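Local structure of processed glycerol phosphate lipoteichoic acid synthase 2 (Bacillus subtilis, 2W8D) at residues P345-D350 and M391-I396; P354-I359 and K379-L384. The protein belongs to the sulfatase family of the alkaline phosphatase clan, and its C-terminal domain holds a bound magnesium ion. One frame throughout, in Å; residues are numbered along the deposited sequence.

Contact 1 (P345-D350 and M391-I396); sequences PFRNGD and MSDKII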
loop_
_atom_site.group_PDB
_atom_site.type_symbol
_atom_site.label_atom_id
_atom_site.label_comp_id
_atom_site.label_asym_id
_atom_site.label_seq_id
_atom_site.Cartn_x
_atom_site.Cartn_y
_atom_site.Cartn_z
ATOM N N PRO A 345 10.973 2.343 -9.233
ATOM C CA PRO A 345 11.038 3.814 -9.135
ATOM C C PRO A 345 10.534 4.320 -7.802
ATOM O O PRO A 345 9.625 3.712 -7.197
ATOM C CB PRO A 345 10.072 4.304 -10.222
ATOM C CG PRO A 345 9.836 3.151 -11.107
ATOM C CD PRO A 345 10.063 1.888 -10.303
ATOM N N PHE A 346 11.130 5.432 -7.379
ATOM C CA PHE A 346 10.597 6.330 -6.354
ATOM C C PHE A 346 9.948 7.520 -7.049
ATOM O O PHE A 346 10.327 7.880 -8.176
ATOM C CB PHE A 346 11.740 6.853 -5.485
ATOM C CG PHE A 346 12.269 5.857 -4.515
ATOM C CD1 PHE A 346 11.869 4.522 -4.564
ATOM C CD2 PHE A 346 13.188 6.252 -3.533
ATOM C CE1 PHE A 346 12.387 3.562 -3.647
ATOM C CE2 PHE A 346 13.703 5.322 -2.618
ATOM C CZ PHE A 346 13.287 3.970 -2.671
ATOM N N ARG A 347 8.971 8.149 -6.405
ATOM C CA ARG A 347 8.290 9.283 -7.044
ATOM C C ARG A 347 9.262 10.422 -7.507
ATOM O O ARG A 347 9.042 11.061 -8.533
ATOM C CB ARG A 347 7.149 9.844 -6.148
ATOM C CG ARG A 347 6.206 10.813 -6.881
ATOM C CD ARG A 347 6.633 10.822 -8.353
ATOM N NE ARG A 347 5.517 10.796 -9.232
ATOM C CZ ARG A 347 5.554 11.038 -10.525
ATOM N NH1 ARG A 347 6.689 11.322 -11.145
ATOM N NH2 ARG A 347 4.408 11.011 -11.179
ATOM N N ASN A 348 10.323 10.685 -6.759
ATOM C CA ASN A 348 11.162 11.804 -7.124
ATOM C C ASN A 348 12.208 11.430 -8.202
ATOM O O ASN A 348 13.047 12.245 -8.541
ATOM C CB ASN A 348 11.844 12.390 -5.888
ATOM C CG ASN A 348 12.875 11.434 -5.299
ATOM O OD1 ASN A 348 13.062 10.312 -5.813
ATOM N ND2 ASN A 348 13.541 11.860 -4.219
ATOM N N GLY A 349 12.166 10.214 -8.740
ATOM C CA GLY A 349 13.135 9.863 -9.788
ATOM C C GLY A 349 14.330 9.051 -9.279
ATOM O O GLY A 349 15.003 8.419 -10.072
ATOM N N ASP A 350 14.626 9.093 -7.970
ATOM C CA ASP A 350 15.493 8.106 -7.359
ATOM C C ASP A 350 14.905 6.726 -7.661
ATOM O O ASP A 350 13.763 6.592 -8.150
ATOM C CB ASP A 350 15.587 8.316 -5.833
ATOM C CG ASP A 350 16.248 9.666 -5.466
ATOM O OD1 ASP A 350 16.770 10.372 -6.367
ATOM O OD2 ASP A 350 16.244 10.043 -4.281
HETATM N N MSE A 391 5.330 7.409 -18.618
HETATM C CA MSE A 391 4.107 6.828 -19.173
HETATM C C MSE A 391 2.939 7.042 -18.235
HETATM O O MSE A 391 1.874 7.481 -18.654
HETATM C CB MSE A 391 4.281 5.351 -19.516
HETATM C CG MSE A 391 5.303 5.092 -20.626
HETATM SE SE MSE A 391 4.935 6.009 -22.344
HETATM C CE MSE A 391 6.260 7.434 -22.266
ATOM N N SER A 392 3.162 6.784 -16.956
ATOM C CA SER A 392 2.168 7.069 -15.954
ATOM C C SER A 392 1.772 8.565 -15.958
ATOM O O SER A 392 0.568 8.883 -15.988
ATOM C CB SER A 392 2.631 6.583 -14.576
ATOM O OG SER A 392 1.640 6.818 -13.584
ATOM N N ASP A 393 2.760 9.466 -15.919
ATOM C CA ASP A 393 2.492 10.930 -15.944
ATOM C C ASP A 393 1.701 11.376 -17.169
ATOM O O ASP A 393 0.821 12.233 -17.047
ATOM C CB ASP A 393 3.749 11.795 -15.749
ATOM C CG ASP A 393 4.296 11.728 -14.296
ATOM O OD1 ASP A 393 3.503 11.454 -13.363
ATOM O OD2 ASP A 393 5.513 11.942 -14.083
ATOM N N LYS A 394 1.947 10.777 -18.331
ATOM C CA LYS A 394 1.118 11.123 -19.505
ATOM C C LYS A 394 -0.348 10.800 -19.270
ATOM O O LYS A 394 -1.227 11.576 -19.652
ATOM C CB LYS A 394 1.612 10.440 -20.778
ATOM C CG LYS A 394 2.788 11.161 -21.390
ATOM C CD LYS A 394 3.560 10.298 -22.388
ATOM C CE LYS A 394 4.427 11.178 -23.235
ATOM N NZ LYS A 394 5.846 10.770 -23.103
ATOM N N ILE A 395 -0.599 9.664 -18.626
ATOM C CA ILE A 395 -1.967 9.238 -18.357
ATOM C C ILE A 395 -2.671 10.215 -17.412
ATOM O O ILE A 395 -3.792 10.669 -17.690
ATOM C CB ILE A 395 -2.021 7.782 -17.830
ATOM C CG1 ILE A 395 -1.809 6.798 -18.994
ATOM C CG2 ILE A 395 -3.357 7.475 -17.148
ATOM C CD1 ILE A 395 -1.418 5.345 -18.504
ATOM N N ILE A 396 -1.987 10.577 -16.337
ATOM C CA ILE A 396 -2.589 11.382 -15.306
ATOM C C ILE A 396 -2.723 12.842 -15.725
ATOM O O ILE A 396 -3.793 13.441 -15.552
ATOM C CB ILE A 396 -1.861 11.169 -13.967
ATOM C CG1 ILE A 396 -2.649 10.142 -13.132
ATOM C CG2 ILE A 396 -1.753 12.419 -13.187
ATOM C CD1 ILE A 396 -2.093 8.867 -13.194
#

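Contact 2 (P354-I359 and K379-L384); sequences PKYTKI and KSEDSL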
loop_
_atom_site.group_PDB
_atom_site.type_symbol
_atom_site.label_atom_id
_atom_site.label_comp_id
_atom_site.label_asym_id
_atom_site.label_seq_id
_atom_site.Cartn_x
_atom_site.Cartn_y
_atom_site.Cartn_z
ATOM N N PRO A 354 17.893 -4.566 -7.311
ATOM C CA PRO A 354 18.857 -5.455 -6.662
ATOM C C PRO A 354 20.289 -5.013 -6.925
ATOM O O PRO A 354 21.144 -5.194 -6.076
ATOM C CB PRO A 354 18.575 -6.823 -7.309
ATOM C CG PRO A 354 17.135 -6.747 -7.724
ATOM C CD PRO A 354 16.888 -5.312 -8.092
ATOM N N LYS A 355 20.533 -4.444 -8.094
ATOM C CA LYS A 355 21.847 -3.908 -8.439
ATOM C C LYS A 355 22.203 -2.537 -7.814
ATOM O O LYS A 355 23.267 -2.379 -7.207
ATOM C CB LYS A 355 21.991 -3.803 -9.968
ATOM C CG LYS A 355 23.379 -4.224 -10.438
ATOM C CD LYS A 355 23.678 -3.671 -11.819
ATOM C CE LYS A 355 24.919 -4.276 -12.425
ATOM N NZ LYS A 355 25.077 -3.735 -13.801
ATOM N N TYR A 356 21.319 -1.559 -7.982
ATOM C CA TYR A 356 21.664 -0.164 -7.692
ATOM C C TYR A 356 20.670 0.520 -6.798
ATOM O O TYR A 356 19.456 0.282 -6.904
ATOM C CB TYR A 356 21.659 0.669 -8.983
ATOM C CG TYR A 356 22.638 0.276 -10.027
ATOM C CD1 TYR A 356 23.992 0.145 -9.738
ATOM C CD2 TYR A 356 22.223 0.089 -11.336
ATOM C CE1 TYR A 356 24.907 -0.178 -10.742
ATOM C CE2 TYR A 356 23.107 -0.238 -12.322
ATOM C CZ TYR A 356 24.444 -0.366 -12.030
ATOM O OH TYR A 356 25.303 -0.706 -13.050
ATOM N N THR A 357 21.179 1.365 -5.906
ATOM C CA THR A 357 20.353 2.398 -5.313
ATOM C C THR A 357 20.834 3.796 -5.723
ATOM O O THR A 357 22.015 4.153 -5.547
ATOM C CB THR A 357 19.957 2.167 -3.803
ATOM O OG1 THR A 357 20.243 3.317 -2.986
ATOM C CG2 THR A 357 20.531 0.905 -3.204
ATOM N N LYS A 358 19.946 4.536 -6.368
ATOM C CA LYS A 358 20.272 5.855 -6.874
ATOM C C LYS A 358 19.562 6.911 -6.066
ATOM O O LYS A 358 18.339 6.927 -6.046
ATOM C CB LYS A 358 19.822 6.005 -8.320
ATOM C CG LYS A 358 20.547 7.154 -9.032
ATOM C CD LYS A 358 19.696 7.777 -10.089
ATOM C CE LYS A 358 20.496 8.761 -10.906
ATOM N NZ LYS A 358 19.678 9.238 -12.050
ATOM N N ILE A 359 20.318 7.814 -5.448
ATOM C CA ILE A 359 19.752 8.874 -4.601
ATOM C C ILE A 359 20.416 10.220 -4.934
ATOM O O ILE A 359 21.648 10.341 -4.883
ATOM C CB ILE A 359 19.929 8.544 -3.089
ATOM C CG1 ILE A 359 19.361 7.166 -2.752
ATOM C CG2 ILE A 359 19.260 9.608 -2.193
ATOM C CD1 ILE A 359 17.744 7.051 -2.818
ATOM N N LYS A 379 23.514 2.676 -17.436
ATOM C CA LYS A 379 22.410 3.622 -17.502
ATOM C C LYS A 379 21.051 3.018 -17.877
ATOM O O LYS A 379 20.030 3.697 -17.810
ATOM C CB LYS A 379 22.745 4.707 -18.540
ATOM C CG LYS A 379 23.787 5.738 -18.106
ATOM C CD LYS A 379 23.224 6.717 -17.048
ATOM C CE LYS A 379 23.845 6.506 -15.676
ATOM N NZ LYS A 379 25.282 6.903 -15.691
ATOM N N SER A 380 21.030 1.766 -18.305
ATOM C CA SER A 380 19.789 1.134 -18.754
ATOM C C SER A 380 18.695 1.078 -17.686
ATOM O O SER A 380 17.518 1.131 -18.021
ATOM C CB SER A 380 20.064 -0.288 -19.246
ATOM O OG SER A 380 20.156 -1.154 -18.113
ATOM N N GLU A 381 19.060 0.982 -16.415
ATOM C CA GLU A 381 18.048 0.953 -15.370
ATOM C C GLU A 381 17.443 2.324 -15.170
ATOM O O GLU A 381 16.223 2.456 -15.014
ATOM C CB GLU A 381 18.577 0.400 -14.025
ATOM C CG GLU A 381 19.034 -1.070 -14.100
ATOM C CD GLU A 381 19.079 -1.785 -12.731
ATOM O OE1 GLU A 381 18.838 -1.138 -11.689
ATOM O OE2 GLU A 381 19.355 -3.013 -12.699
ATOM N N ASP A 382 18.286 3.346 -15.143
ATOM C CA ASP A 382 17.799 4.714 -14.988
ATOM C C ASP A 382 16.781 5.069 -16.096
ATOM O O ASP A 382 15.730 5.657 -15.806
ATOM C CB ASP A 382 18.975 5.683 -14.976
ATOM C CG ASP A 382 18.532 7.134 -14.861
ATOM O OD1 ASP A 382 18.670 7.892 -15.880
ATOM O OD2 ASP A 382 18.052 7.501 -13.759
ATOM N N SER A 383 17.086 4.695 -17.345
ATOM C CA SER A 383 16.153 4.907 -18.467
ATOM C C SER A 383 14.823 4.181 -18.299
ATOM O O SER A 383 13.800 4.717 -18.673
ATOM C CB SER A 383 16.766 4.489 -19.815
ATOM O OG SER A 383 18.005 5.159 -20.032
ATOM N N LEU A 384 14.861 2.952 -17.780
ATOM C CA LEU A 384 13.648 2.185 -17.545
ATOM C C LEU A 384 12.766 2.936 -16.545
ATOM O O LEU A 384 11.548 3.032 -16.740
ATOM C CB LEU A 384 13.947 0.745 -17.059
ATOM C CG LEU A 384 14.446 -0.299 -18.082
ATOM C CD1 LEU A 384 14.874 -1.562 -17.397
ATOM C CD2 LEU A 384 13.395 -0.655 -19.126
HETATM O O HOH W 1 18.737 -4.871 -11.012
#

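Contact 1 (P345-D350 and M391-I396)
Arg347 is aimed at Asp393 by a bent chain: its CG stands opposite the backbone N, the next torsion is nearly eclipsed (chi2 5°), and a further bend at chi3 swings the guanidinium outward. Asp393 meets it from the opposite direction, its carboxyl carbon beside its own backbone N (chi1 -71°). The long arm is needed, because the CA atoms of Arg347 and Asp393 lie 10.7 Å apart and everything that touches is at the ends. The two flat groups are almost coplanar, 5° apart, and meet edge to edge in a two-pronged salt bridge. One prong runs from Arg347 NH1 to the syn lone pair of Asp393 OD2, at 3.2 Å. The other joins Arg347 NH2 to Asp393 OD1 at a modelled 2.4 Å, too short to be trusted as an exact length.

The arginine leaves from a type I turn, Phe346 to Gly349, closed by the Gly349 N to Phe346 O bond of 3.0 Å. Gly349 follows as a G1 beta bulge, with Phe346 N bonded to Asp350 O, so this is the tight hairpin between strands 344-345 and 351-352. Asn348 adds an Asx turn, its OD1 taking Asp350 N at 2.9 Å.

Arg347 NH2 also donates to Pro97 O, and Asp393 OD1 is hydrogen-bonded to a di(hydroxyethyl)ether molecule probably left from crystallisation. Arg347 is a buried residue whose positive charge is probably balanced by the carboxylate of the partly exposed Asp393, and the paired prongs probably fix the guanidinium's rotation while tying the hairpin turn to helix 380-397.

Contact 2 (P354-I359 and K379-L384)
Lys358 and Asp382 join the central strand of a five-stranded antiparallel sheet to the first turn of helix 380-397, while Tyr356 and Glu381 meet at the start of the same strand. Both side chains of the ion pair leave with CG opposite the backbone N: Lys358 (chi1 -160°) runs fully extended, and the short Asp382 (chi1 178°) swings across to it. Lys358 NZ bonds Asp382 OD2 at 2.9 Å, approaching from above the carboxylate plane. Their neighbours Phe351 and Tyr363, on the flanking strands, touch both side chains.

Tyr356 and Glu381 each place CG beside the backbone N and anti to the carbonyl carbon, and they converge at a slant. Their ring and carboxylate planes are 71° apart, with Glu381 OE1 3.6 Å from Tyr356 CD2. That oxygen's stronger partner is Ser353 OG. Lys355 turns its CB toward the helix, but the extended chain beyond it leads away and runs along the tyrosine ring: CD lies against one face near the rim, and NZ donates to Tyr356 OH at 3.1 Å. The hydroxyl also receives Asp378 N, just ahead of the helix, so two donors meet it and probably hold the ring in place. Glu381's other oxygen, OE2, accepts from a water at 2.6 Å. That water reaches Lys355 N only weakly, at 3.5 Å.

Both contacts hold helix 380-397, contact 1 near its end through the hairpin turn between strands 344-345 and 351-352, and contact 2 at its first turn through the central strand 356-359. Along the chain contact 2 is nested within the loop that contact 1 closes, and their centres are about 15 Å apart. The two touch where Asp350 CB packs at 3.1 Å from Lys358 O. Both are partly buried, with contact 2 farther from the centre of the chain. Contact 1 rests on a single nearly coplanar arginine-carboxylate pair, whereas contact 2 spreads over a lysine-aspartate bond, a tyrosine, a glutamate and a water, burying roughly twice the surface.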